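E3 ubiquitin-protein ligase HERC2 (Homo sapiens, PDB 4L1M) acts as an E3 ubiquitin ligase, probably passing ubiquitin to substrates through its HECT domain, and carries RCC1-like beta-propeller domains such as this one. Local coordinates at residues A51-T56 / F65-R70; N71-T76 / P86-G91; F270-T275 / I314-G319; V280-K285 / K303-L308. All blocks are in the same frame, centred on the assembly; numbering follows the deposited sequence.

How the contacts relate
Contacts 1 and 2 share one propeller sheet, and contact 4 lies wholly within another, whose strand 270-275 also supplies one half of contact 3. Contact 3 alone crosses from one blade to the next; centred about 9 Å from the centre of the chain, it is buried and apolar, with no hydrogen bond between its segments. The others lie farther out, with centres about 17 to 20 Å from that point, and combine backbone bonding with side-chain packing. Contacts 2 and 4 pair the third and fourth strands of their blades, each laying a leucine over a tyrosine, and contact 2 is the most exposed. Contact 1 adds an arginine bond at the open end of a hairpin.

Contact 1. Residues A51-T56 / F65-R70; sequences ANLGVT and FLILSR
The guanidinium of Arg70 meets Leu53 edge-on: NH1 points at the backbone O of Leu53, 3.0 Å away, and that oxygen lies in the guanidinium plane. The N-H is nearly straight on its target (163°), yet it reaches the carbonyl from above, 52° out of the carbonyl plane. Arg70 gets there by folding back: its CG sits between the backbone N and the carbonyl carbon (chi1 87°), and a second bend at chi2 brings the group back to the turn from Ala51 to Gly54. The next carbonyl is held as well, since Arg70 N donates to Gly54 O at 2.8 Å. Two consecutive carbonyls are thus gripped by one residue. Gly54, with positive phi, ends the type I turn and leads into Val55, which pairs with Ser69. Beyond it Thr56 N donates to Leu68 O at 3.0 Å, and the Thr56 hydroxyl adds a weak bond to the same oxygen. On the apolar side the Ile67 CG2 methyl is the meeting point, 3.7 Å from Val55 CG2 and 4.0 Å from Leu53 CD1; Leu53 crosses Ile67 at about a right angle and also touches Tyr75. This is the open end of the antiparallel hairpin formed by strands 55-60 and 64-69, the first two strands of a four-stranded blade in an RCC1-type beta-propeller.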
loop_
_atom_site.group_PDB
_atom_site.type_symbol
_atom_site.label_atom_id
_atom_site.label_comp_id
_atom_site.label_asym_id
_atom_site.label_seq_id
_atom_site.Cartn_x
_atom_site.Cartn_y
_atom_site.Cartn_z
ATOM N N ALA A 51 2.870 -19.302 -7.825
ATOM C CA ALA A 51 1.693 -19.630 -8.607
ATOM C C ALA A 51 0.939 -20.818 -8.006
ATOM O O ALA A 51 -0.298 -20.857 -8.066
ATOM C CB ALA A 51 2.086 -19.924 -10.047
ATOM N N ASN A 52 1.675 -21.789 -7.451
ATOM C CA ASN A 52 1.061 -22.966 -6.798
ATOM C C ASN A 52 0.059 -22.584 -5.715
ATOM O O ASN A 52 -0.967 -23.230 -5.540
ATOM C CB ASN A 52 2.131 -23.864 -6.179
ATOM C CG ASN A 52 3.004 -24.562 -7.216
ATOM O OD1 ASN A 52 2.793 -24.441 -8.422
ATOM N ND2 ASN A 52 3.989 -25.317 -6.742
ATOM N N LEU A 53 0.346 -21.497 -5.019
ATOM C CA LEU A 53 -0.517 -21.019 -3.958
ATOM C C LEU A 53 -1.863 -20.486 -4.455
ATOM O O LEU A 53 -2.855 -20.536 -3.730
ATOM C CB LEU A 53 0.177 -19.904 -3.185
ATOM C CG LEU A 53 1.603 -20.101 -2.659
ATOM C CD1 LEU A 53 1.902 -19.005 -1.643
ATOM C CD2 LEU A 53 1.831 -21.455 -2.026
ATOM N N GLY A 54 -1.902 -19.969 -5.684
ATOM C CA GLY A 54 -3.090 -19.256 -6.151
ATOM C C GLY A 54 -3.140 -17.895 -5.491
ATOM O O GLY A 54 -3.870 -17.683 -4.519
ATOM N N VAL A 55 -2.358 -16.969 -6.027
ATOM C CA VAL A 55 -2.180 -15.640 -5.424
ATOM C C VAL A 55 -3.368 -14.713 -5.706
ATOM O O VAL A 55 -3.830 -14.618 -6.851
ATOM C CB VAL A 55 -0.893 -14.995 -5.934
ATOM C CG1 VAL A 55 -0.678 -13.654 -5.286
ATOM C CG2 VAL A 55 0.287 -15.897 -5.645
ATOM N N THR A 56 -3.889 -14.081 -4.653
ATOM C CA THR A 56 -4.947 -13.073 -4.793
ATOM C C THR A 56 -4.420 -11.711 -4.373
ATOM O O THR A 56 -4.908 -10.686 -4.851
ATOM C CB THR A 56 -6.236 -13.416 -3.992
ATOM O OG1 THR A 56 -5.973 -13.396 -2.577
ATOM C CG2 THR A 56 -6.757 -14.776 -4.368
ATOM N N PHE A 65 7.788 -10.492 2.108
ATOM C CA PHE A 65 6.435 -10.232 1.665
ATOM C C PHE A 65 5.504 -11.337 2.084
ATOM O O PHE A 65 5.926 -12.481 2.268
ATOM C CB PHE A 65 6.343 -9.961 0.147
ATOM C CG PHE A 65 6.813 -11.096 -0.732
ATOM C CD1 PHE A 65 8.143 -11.372 -0.877
ATOM C CD2 PHE A 65 5.914 -11.834 -1.479
ATOM C CE1 PHE A 65 8.567 -12.403 -1.712
ATOM C CE2 PHE A 65 6.337 -12.847 -2.318
ATOM C CZ PHE A 65 7.664 -13.128 -2.437
ATOM N N LEU A 66 4.243 -10.955 2.240
ATOM C CA LEU A 66 3.178 -11.854 2.546
ATOM C C LEU A 66 2.415 -12.143 1.275
ATOM O O LEU A 66 2.250 -11.255 0.423
ATOM C CB LEU A 66 2.218 -11.209 3.539
ATOM C CG LEU A 66 2.714 -10.946 4.956
ATOM C CD1 LEU A 66 1.558 -10.474 5.794
ATOM C CD2 LEU A 66 3.322 -12.190 5.596
ATOM N N ILE A 67 1.936 -13.376 1.150
ATOM C CA ILE A 67 1.109 -13.771 0.014
ATOM C C ILE A 67 -0.187 -14.344 0.541
ATOM O O ILE A 67 -0.159 -15.213 1.408
ATOM C CB ILE A 67 1.797 -14.853 -0.818
ATOM C CG1 ILE A 67 3.237 -14.463 -1.163
ATOM C CG2 ILE A 67 1.030 -15.116 -2.083
ATOM C CD1 ILE A 67 4.290 -15.121 -0.282
ATOM N N LEU A 68 -1.318 -13.870 0.025
ATOM C CA LEU A 68 -2.622 -14.418 0.390
ATOM C C LEU A 68 -3.061 -15.369 -0.716
ATOM O O LEU A 68 -3.037 -14.982 -1.887
ATOM C CB LEU A 68 -3.640 -13.297 0.523
ATOM C CG LEU A 68 -5.072 -13.727 0.866
ATOM C CD1 LEU A 68 -5.074 -14.420 2.211
ATOM C CD2 LEU A 68 -6.041 -12.546 0.860
ATOM N N SER A 69 -3.482 -16.582 -0.337
ATOM C CA SER A 69 -3.893 -17.612 -1.296
ATOM C C SER A 69 -5.393 -17.626 -1.476
ATOM O O SER A 69 -6.147 -17.181 -0.593
ATOM C CB SER A 69 -3.494 -19.005 -0.826
ATOM O OG SER A 69 -2.591 -18.939 0.237
ATOM N N ARG A 70 -5.834 -18.140 -2.626
ATOM C CA ARG A 70 -7.262 -18.282 -2.952
ATOM C C ARG A 70 -8.044 -18.921 -1.784
ATOM O O ARG A 70 -9.180 -18.516 -1.493
ATOM C CB ARG A 70 -7.425 -19.073 -4.263
ATOM C CG ARG A 70 -7.462 -20.578 -4.148
ATOM C CD ARG A 70 -6.142 -21.231 -3.792
ATOM N NE ARG A 70 -6.383 -22.658 -3.509
ATOM C CZ ARG A 70 -5.454 -23.534 -3.127
ATOM N NH1 ARG A 70 -4.186 -23.158 -2.986
ATOM N NH2 ARG A 70 -5.801 -24.814 -2.900
#

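Contact 2. Residues N71-T76 / P86-G91; sequences NGRVYT and PQLVQG
Tyr75 and Leu88 form a non-hydrogen-bonded antiparallel pair, and here the packing is tight: the CD1 methyl of Leu88 lies over one face of the Tyr75 ring, 4.0 Å from its centroid and 26° off the normal. The methyl is displaced toward the rim, so its nearest ring atom is CZ of Tyr75. Leu88 holds its CG anti to the backbone N (chi1 -172°), a setting that carries the branch across the ring. At the near end of the ring, Tyr75 CB rests 3.8 Å from Pro86 CB, while Pro86 O stands at the ring edge. The reverse side of the sheet is likewise apolar: Val74 CG1 and Val89 CG2 lie side by side at 3.8 Å, and Val74 continues inward onto Leu68, Ile97 and Ile100. Between these two faces, backbone hydrogen bonds join the strands, from Val89 N to Val74 O (2.9 Å) and in both directions between Thr76 and Gln87, with Thr76 N to Gln87 O at 2.7 Å. The margin is looser. Arg73 brushes Leu88 CD1 with the aliphatic part of its chain, CB and CD each at 4.1 Å, and Gln87 turns its amide back to Ala85 O instead of crossing to Thr76. Solvent borders the pair here, Arg73, Gln87 and Leu88 being exposed, as expected where a short outermost strand, 87-88, closes the rim of a four-stranded beta-propeller blade.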
loop_
_atom_site.group_PDB
_atom_site.type_symbol
_atom_site.label_atom_id
_atom_site.label_comp_id
_atom_site.label_asym_id
_atom_site.label_seq_id
_atom_site.Cartn_x
_atom_site.Cartn_y
_atom_site.Cartn_z
ATOM N N ASN A 71 -7.412 -19.886 -1.104
ATOM C CA ASN A 71 -8.042 -20.631 0.000
ATOM C C ASN A 71 -7.991 -19.902 1.356
ATOM O O ASN A 71 -8.387 -20.451 2.358
ATOM C CB ASN A 71 -7.442 -22.065 0.123
ATOM C CG ASN A 71 -5.979 -22.074 0.620
ATOM O OD1 ASN A 71 -5.341 -21.022 0.793
ATOM N ND2 ASN A 71 -5.452 -23.258 0.854
ATOM N N GLY A 72 -7.487 -18.681 1.386
ATOM C CA GLY A 72 -7.526 -17.881 2.599
ATOM C C GLY A 72 -6.407 -18.172 3.572
ATOM O O GLY A 72 -6.519 -17.888 4.769
ATOM N N ARG A 73 -5.318 -18.743 3.070
ATOM C CA ARG A 73 -4.128 -18.882 3.875
ATOM C C ARG A 73 -3.095 -17.823 3.495
ATOM O O ARG A 73 -3.126 -17.279 2.407
ATOM C CB ARG A 73 -3.572 -20.283 3.729
ATOM C CG ARG A 73 -4.478 -21.326 4.350
ATOM C CD ARG A 73 -3.946 -22.722 4.095
ATOM N NE ARG A 73 -4.986 -23.744 4.261
ATOM C CZ ARG A 73 -4.844 -25.033 3.940
ATOM N NH1 ARG A 73 -3.696 -25.490 3.431
ATOM N NH2 ARG A 73 -5.860 -25.873 4.123
ATOM N N VAL A 74 -2.177 -17.569 4.415
ATOM C CA VAL A 74 -1.159 -16.551 4.277
ATOM C C VAL A 74 0.255 -17.165 4.358
ATOM O O VAL A 74 0.556 -17.954 5.259
ATOM C CB VAL A 74 -1.318 -15.512 5.375
ATOM C CG1 VAL A 74 -0.179 -14.495 5.332
ATOM C CG2 VAL A 74 -2.642 -14.785 5.227
ATOM N N TYR A 75 1.113 -16.804 3.409
ATOM C CA TYR A 75 2.458 -17.316 3.366
ATOM C C TYR A 75 3.423 -16.184 3.426
ATOM O O TYR A 75 3.081 -15.044 3.068
ATOM C CB TYR A 75 2.687 -18.090 2.082
ATOM C CG TYR A 75 1.837 -19.324 1.991
ATOM C CD1 TYR A 75 0.494 -19.226 1.668
ATOM C CD2 TYR A 75 2.355 -20.579 2.268
ATOM C CE1 TYR A 75 -0.304 -20.356 1.601
ATOM C CE2 TYR A 75 1.553 -21.705 2.215
ATOM C CZ TYR A 75 0.225 -21.582 1.877
ATOM O OH TYR A 75 -0.606 -22.675 1.781
ATOM N N THR A 76 4.642 -16.481 3.865
ATOM C CA THR A 76 5.668 -15.458 3.944
ATOM C C THR A 76 6.934 -15.921 3.245
ATOM O O THR A 76 7.285 -17.106 3.296
ATOM C CB THR A 76 5.945 -15.039 5.424
ATOM O OG1 THR A 76 6.881 -13.958 5.454
ATOM C CG2 THR A 76 6.491 -16.205 6.276
ATOM N N PRO A 86 7.670 -20.328 -0.060
ATOM C CA PRO A 86 6.907 -19.583 0.911
ATOM C C PRO A 86 6.407 -20.457 2.026
ATOM O O PRO A 86 5.924 -21.568 1.800
ATOM C CB PRO A 86 5.730 -19.028 0.093
ATOM C CG PRO A 86 6.097 -19.270 -1.337
ATOM C CD PRO A 86 6.946 -20.482 -1.325
ATOM N N GLN A 87 6.506 -19.936 3.229
ATOM C CA GLN A 87 6.171 -20.705 4.408
ATOM C C GLN A 87 4.851 -20.204 4.947
ATOM O O GLN A 87 4.533 -19.015 4.890
ATOM C CB GLN A 87 7.260 -20.580 5.467
ATOM C CG GLN A 87 8.608 -21.091 5.019
ATOM C CD GLN A 87 8.600 -22.578 4.759
ATOM O OE1 GLN A 87 8.466 -23.386 5.683
ATOM N NE2 GLN A 87 8.762 -22.953 3.492
ATOM N N LEU A 88 4.089 -21.151 5.465
ATOM C CA LEU A 88 2.782 -20.889 5.990
ATOM C C LEU A 88 2.954 -20.055 7.249
ATOM O O LEU A 88 3.778 -20.384 8.082
ATOM C CB LEU A 88 2.098 -22.230 6.325
ATOM C CG LEU A 88 0.617 -22.169 6.718
ATOM C CD1 LEU A 88 -0.251 -21.769 5.535
ATOM C CD2 LEU A 88 0.164 -23.516 7.274
ATOM N N VAL A 89 2.188 -18.977 7.365
ATOM C CA VAL A 89 2.136 -18.221 8.592
ATOM C C VAL A 89 1.228 -18.968 9.557
ATOM O O VAL A 89 0.053 -19.079 9.337
ATOM C CB VAL A 89 1.632 -16.787 8.352
ATOM C CG1 VAL A 89 1.504 -16.027 9.673
ATOM C CG2 VAL A 89 2.586 -16.052 7.405
ATOM N N GLN A 90 1.805 -19.498 10.622
ATOM C CA GLN A 90 1.056 -20.226 11.646
ATOM C C GLN A 90 0.244 -19.259 12.522
ATOM O O GLN A 90 0.639 -18.110 12.741
ATOM C CB GLN A 90 2.042 -21.033 12.510
ATOM C CG GLN A 90 2.721 -22.183 11.760
ATOM C CD GLN A 90 1.762 -23.310 11.400
ATOM O OE1 GLN A 90 0.614 -23.325 11.843
ATOM N NE2 GLN A 90 2.226 -24.255 10.585
ATOM N N GLY A 91 -0.882 -19.727 13.033
ATOM C CA GLY A 91 -1.708 -18.906 13.908
ATOM C C GLY A 91 -2.894 -18.292 13.198
ATOM O O GLY A 91 -3.742 -17.674 13.839
#

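Contact 3. Residues F270-T275 / I314-G319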
loop_
_atom_site.group_PDB
_atom_site.type_symbol
_atom_site.label_atom_id
_atom_site.label_comp_id
_atom_site.label_asym_id
_atom_site.label_seq_id
_atom_site.Cartn_x
_atom_site.Cartn_y
_atom_site.Cartn_z
ATOM N N PHE A 270 6.056 10.759 -0.799
ATOM C CA PHE A 270 5.182 11.208 -1.890
ATOM C C PHE A 270 3.847 10.485 -1.876
ATOM O O PHE A 270 3.694 9.457 -1.238
ATOM C CB PHE A 270 5.855 11.092 -3.270
ATOM C CG PHE A 270 5.927 9.690 -3.826
ATOM C CD1 PHE A 270 6.928 8.837 -3.447
ATOM C CD2 PHE A 270 5.035 9.262 -4.780
ATOM C CE1 PHE A 270 7.027 7.554 -3.998
ATOM C CE2 PHE A 270 5.125 7.984 -5.332
ATOM C CZ PHE A 270 6.116 7.128 -4.929
ATOM N N SER A 271 2.903 11.052 -2.599
ATOM C CA SER A 271 1.531 10.667 -2.511
ATOM C C SER A 271 0.945 10.487 -3.902
ATOM O O SER A 271 1.393 11.101 -4.862
ATOM C CB SER A 271 0.778 11.768 -1.786
ATOM O OG SER A 271 1.326 11.974 -0.494
ATOM N N ILE A 272 -0.074 9.642 -3.983
ATOM C CA ILE A 272 -0.723 9.264 -5.221
ATOM C C ILE A 272 -2.246 9.271 -5.019
ATOM O O ILE A 272 -2.742 8.813 -3.993
ATOM C CB ILE A 272 -0.335 7.821 -5.568
ATOM C CG1 ILE A 272 1.148 7.710 -5.907
ATOM C CG2 ILE A 272 -1.198 7.280 -6.713
ATOM C CD1 ILE A 272 1.460 8.205 -7.302
ATOM N N ALA A 273 -2.981 9.725 -6.020
ATOM C CA ALA A 273 -4.418 9.559 -6.044
ATOM C C ALA A 273 -4.850 9.049 -7.402
ATOM O O ALA A 273 -4.267 9.408 -8.424
ATOM C CB ALA A 273 -5.087 10.875 -5.774
ATOM N N LEU A 274 -5.914 8.259 -7.406
ATOM C CA LEU A 274 -6.407 7.621 -8.595
ATOM C C LEU A 274 -7.896 7.905 -8.714
ATOM O O LEU A 274 -8.628 7.690 -7.768
ATOM C CB LEU A 274 -6.168 6.119 -8.446
ATOM C CG LEU A 274 -6.771 5.210 -9.498
ATOM C CD1 LEU A 274 -6.242 5.565 -10.877
ATOM C CD2 LEU A 274 -6.455 3.783 -9.143
ATOM N N THR A 275 -8.349 8.385 -9.868
ATOM C CA THR A 275 -9.778 8.699 -10.056
ATOM C C THR A 275 -10.576 7.488 -10.524
ATOM O O THR A 275 -10.015 6.522 -11.000
ATOM C CB THR A 275 -9.997 9.845 -11.061
ATOM O OG1 THR A 275 -9.580 9.452 -12.374
ATOM C CG2 THR A 275 -9.246 11.041 -10.650
ATOM N N ILE A 314 -6.492 1.311 -13.441
ATOM C CA ILE A 314 -7.393 0.682 -12.459
ATOM C C ILE A 314 -6.716 0.370 -11.135
ATOM O O ILE A 314 -7.398 0.118 -10.159
ATOM C CB ILE A 314 -8.093 -0.592 -13.016
ATOM C CG1 ILE A 314 -7.100 -1.757 -13.225
ATOM C CG2 ILE A 314 -8.846 -0.251 -14.302
ATOM C CD1 ILE A 314 -7.766 -3.034 -13.679
ATOM N N ASP A 315 -5.391 0.368 -11.100
ATOM C CA ASP A 315 -4.669 0.289 -9.830
ATOM C C ASP A 315 -3.252 0.847 -9.969
ATOM O O ASP A 315 -2.660 0.850 -11.053
ATOM C CB ASP A 315 -4.603 -1.169 -9.305
ATOM C CG ASP A 315 -4.057 -1.273 -7.846
ATOM O OD1 ASP A 315 -4.163 -0.323 -7.047
ATOM O OD2 ASP A 315 -3.506 -2.319 -7.502
ATOM N N VAL A 316 -2.738 1.345 -8.860
ATOM C CA VAL A 316 -1.375 1.831 -8.765
ATOM C C VAL A 316 -0.767 1.218 -7.527
ATOM O O VAL A 316 -1.412 1.134 -6.509
ATOM C CB VAL A 316 -1.317 3.374 -8.605
ATOM C CG1 VAL A 316 0.099 3.817 -8.247
ATOM C CG2 VAL A 316 -1.775 4.058 -9.882
ATOM N N ALA A 317 0.487 0.798 -7.631
ATOM C CA ALA A 317 1.214 0.217 -6.499
ATOM C C ALA A 317 2.490 1.032 -6.331
ATOM O O ALA A 317 3.273 1.155 -7.258
ATOM C CB ALA A 317 1.521 -1.230 -6.766
ATOM N N ALA A 318 2.651 1.622 -5.157
ATOM C CA ALA A 318 3.776 2.496 -4.869
ATOM C C ALA A 318 4.732 1.767 -3.969
ATOM O O ALA A 318 4.368 1.418 -2.880
ATOM C CB ALA A 318 3.289 3.763 -4.188
ATOM N N GLY A 319 5.944 1.512 -4.451
ATOM C CA GLY A 319 7.030 1.008 -3.624
ATOM C C GLY A 319 7.634 2.193 -2.909
ATOM O O GLY A 319 6.999 3.230 -2.818
#
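This is buried packing between neighbouring propeller blades: strand 270-275, second in its sheet, lies against strand 313-318, first in the following one. The evidence is geometric: segments 270-275 and 314-318 run antiparallel at 173° with axes 8.1 Å apart, too far for backbone pairing. No hydrogen bond joins the segments, and side chains fill the interval. At mid-length Ile272 and Val316 face each other, Ile272 CG2 lying 4.0 Å from Val316 CG1. Each of these methyls is anti to its residue's backbone N, and the side chains cross at a slant. Leu274 reaches farther, its CD2 methyl lying against backbone: 3.9 Å from Ile314 O and 4.0 Å from Asp315 CA. There Ile314 and Asp315 form a classic beta bulge opposite Leu326. At the other end Phe270 CZ approaches Ala318 CB loosely, at 4.5 Å, and the ring also rests on Cys323. Asp315 turns its CB from strand 270-275, but its OD1 makes a salt bridge with Arg265 of that blade. Between the two segments cohesion is thus dispersive, resting mainly on branched aliphatic groups with a loose aromatic contact at one end, while one directional polar link comes from Arg265 on strand 261-267.

Contact 4. Residues V280-K285 / K303-L308. With SO4 (sulfate ion), chain F.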
loop_
_atom_site.group_PDB
_atom_site.type_symbol
_atom_site.label_atom_id
_atom_site.label_comp_id
_atom_site.label_asym_id
_atom_site.label_seq_id
_atom_site.Cartn_x
_atom_site.Cartn_y
_atom_site.Cartn_z
ATOM N N VAL A 280 -4.415 9.609 -12.819
ATOM C CA VAL A 280 -3.479 9.477 -11.676
ATOM C C VAL A 280 -2.831 10.805 -11.366
ATOM O O VAL A 280 -2.400 11.518 -12.275
ATOM C CB VAL A 280 -2.334 8.508 -12.004
ATOM C CG1 VAL A 280 -1.469 8.279 -10.786
ATOM C CG2 VAL A 280 -2.886 7.181 -12.518
ATOM N N TYR A 281 -2.778 11.163 -10.086
ATOM C CA TYR A 281 -2.091 12.367 -9.674
ATOM C C TYR A 281 -1.018 11.967 -8.726
ATOM O O TYR A 281 -1.228 11.118 -7.868
ATOM C CB TYR A 281 -3.050 13.349 -9.011
ATOM C CG TYR A 281 -4.075 13.940 -9.965
ATOM C CD1 TYR A 281 -5.127 13.159 -10.450
ATOM C CD2 TYR A 281 -4.006 15.281 -10.372
ATOM C CE1 TYR A 281 -6.070 13.678 -11.309
ATOM C CE2 TYR A 281 -4.951 15.809 -11.241
ATOM C CZ TYR A 281 -5.974 15.003 -11.711
ATOM O OH TYR A 281 -6.916 15.492 -12.566
ATOM N N SER A 282 0.150 12.577 -8.864
ATOM C CA SER A 282 1.234 12.358 -7.890
ATOM C C SER A 282 1.790 13.694 -7.437
ATOM O O SER A 282 1.804 14.673 -8.193
ATOM C CB SER A 282 2.348 11.499 -8.487
ATOM O OG SER A 282 2.985 12.167 -9.563
ATOM N N TRP A 283 2.229 13.726 -6.189
ATOM C CA TRP A 283 2.838 14.915 -5.613
ATOM C C TRP A 283 3.680 14.520 -4.405
ATOM O O TRP A 283 3.609 13.370 -3.929
ATOM C CB TRP A 283 1.769 15.922 -5.255
ATOM C CG TRP A 283 0.864 15.498 -4.166
ATOM C CD1 TRP A 283 0.934 15.885 -2.870
ATOM C CD2 TRP A 283 -0.310 14.675 -4.277
ATOM N NE1 TRP A 283 -0.099 15.338 -2.145
ATOM C CE2 TRP A 283 -0.873 14.578 -2.983
ATOM C CE3 TRP A 283 -0.928 13.997 -5.325
ATOM C CZ2 TRP A 283 -2.021 13.813 -2.712
ATOM C CZ3 TRP A 283 -2.066 13.223 -5.045
ATOM C CH2 TRP A 283 -2.594 13.148 -3.750
ATOM N N GLY A 284 4.531 15.449 -3.954
ATOM C CA GLY A 284 5.514 15.177 -2.902
ATOM C C GLY A 284 6.958 15.272 -3.375
ATOM O O GLY A 284 7.276 16.072 -4.254
ATOM N N LYS A 285 7.835 14.467 -2.779
ATOM C CA LYS A 285 9.268 14.541 -3.047
ATOM C C LYS A 285 9.613 14.035 -4.454
ATOM O O LYS A 285 9.061 13.015 -4.910
ATOM C CB LYS A 285 9.994 13.689 -2.034
ATOM C CG LYS A 285 11.505 13.846 -1.986
ATOM C CD LYS A 285 12.082 13.063 -0.820
ATOM C CE LYS A 285 13.591 13.244 -0.754
ATOM N NZ LYS A 285 14.245 12.361 0.258
ATOM N N LYS A 303 -0.563 16.817 -9.018
ATOM C CA LYS A 303 -0.322 17.127 -10.416
ATOM C C LYS A 303 -0.664 15.905 -11.266
ATOM O O LYS A 303 -0.274 14.788 -10.931
ATOM C CB LYS A 303 1.126 17.508 -10.616
ATOM C CG LYS A 303 1.509 17.801 -12.044
ATOM C CD LYS A 303 3.004 18.018 -12.157
ATOM C CE LYS A 303 3.350 19.080 -13.178
ATOM N NZ LYS A 303 3.106 18.607 -14.562
ATOM N N LEU A 304 -1.432 16.124 -12.332
ATOM C CA LEU A 304 -1.822 15.061 -13.218
ATOM C C LEU A 304 -0.595 14.435 -13.860
ATOM O O LEU A 304 0.262 15.133 -14.397
ATOM C CB LEU A 304 -2.782 15.594 -14.318
ATOM C CG LEU A 304 -3.301 14.588 -15.374
ATOM C CD1 LEU A 304 -4.043 13.433 -14.731
ATOM C CD2 LEU A 304 -4.206 15.270 -16.383
ATOM N N LEU A 305 -0.545 13.109 -13.836
ATOM C CA LEU A 305 0.566 12.353 -14.426
ATOM C C LEU A 305 0.330 12.159 -15.932
ATOM O O LEU A 305 -0.361 11.236 -16.354
ATOM C CB LEU A 305 0.701 11.030 -13.676
ATOM C CG LEU A 305 1.966 10.212 -13.863
ATOM C CD1 LEU A 305 3.200 11.031 -13.573
ATOM C CD2 LEU A 305 1.940 9.014 -12.941
ATOM N N GLU A 306 0.887 13.069 -16.733
ATOM C CA GLU A 306 0.555 13.170 -18.168
ATOM C C GLU A 306 0.920 11.897 -18.946
ATOM O O GLU A 306 0.204 11.493 -19.864
ATOM C CB GLU A 306 1.199 14.413 -18.831
ATOM C CG GLU A 306 0.591 15.785 -18.454
ATOM C CD GLU A 306 1.135 16.968 -19.279
ATOM N N GLY A 307 2.003 11.240 -18.553
ATOM C CA GLY A 307 2.434 10.017 -19.245
ATOM C C GLY A 307 1.408 8.879 -19.309
ATOM O O GLY A 307 1.579 7.954 -20.079
ATOM N N LEU A 308 0.374 8.937 -18.461
ATOM C CA LEU A 308 -0.695 7.938 -18.429
ATOM C C LEU A 308 -2.045 8.429 -18.985
ATOM O O LEU A 308 -2.977 7.640 -19.080
ATOM C CB LEU A 308 -0.892 7.423 -17.000
ATOM C CG LEU A 308 0.318 6.765 -16.326
ATOM C CD1 LEU A 308 0.010 6.375 -14.880
ATOM C CD2 LEU A 308 0.806 5.541 -17.083
HETATM S S SO4 F . 14.082 8.767 0.444
HETATM O O1 SO4 F . 13.567 7.486 -0.043
HETATM O O2 SO4 F . 15.102 8.471 1.482
HETATM O O3 SO4 F . 14.710 9.575 -0.623
HETATM O O4 SO4 F . 12.930 9.543 0.956
#
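Strands 280-284 and 302-304 are the third and fourth strands of one propeller blade, and they join here as an antiparallel pair. Tyr281 faces Leu304 as a non-hydrogen-bonded pair and Ser282 faces Lys303 as a hydrogen-bonded pair. Ser282 N donates to Lys303 O at 3.1 Å, with a longer return bond from Lys303 N, and Leu305 N donates to Val280 O at 2.9 Å. The Tyr281 ring reaches across to Leu304, the side chains crossing obliquely: CA of Leu304 sits over its face, 4.0 Å from the centroid and 30° off the normal, a CH-pi contact. Leu304 CD1 lies over the same face, less displaced from the ring centre than CA. On the other side of the sheet Val280 spreads its two methyls, CG1 beside Leu305 CD2 at 4.1 Å and CG2 against Leu308 CD1 at 3.8 Å. Both leucines go on to touch Trp335 and Pro354 of the next blade. The Ser282 hydroxyl is committed to Leu291 O. Past the pairing, Lys285 runs out fully extended, and its NZ bonds O3 of a sulfate ion at 3.0 Å and, weakly, O4. Arg290 and Ser268 complete the grip on that ion, probably acquired from the crystallisation liquor. The chemistry divides accordingly: backbone bonds fix the strand pair, apolar groups fasten it to the next blade, and the cationic site around Lys285 and Arg290 may favour anions.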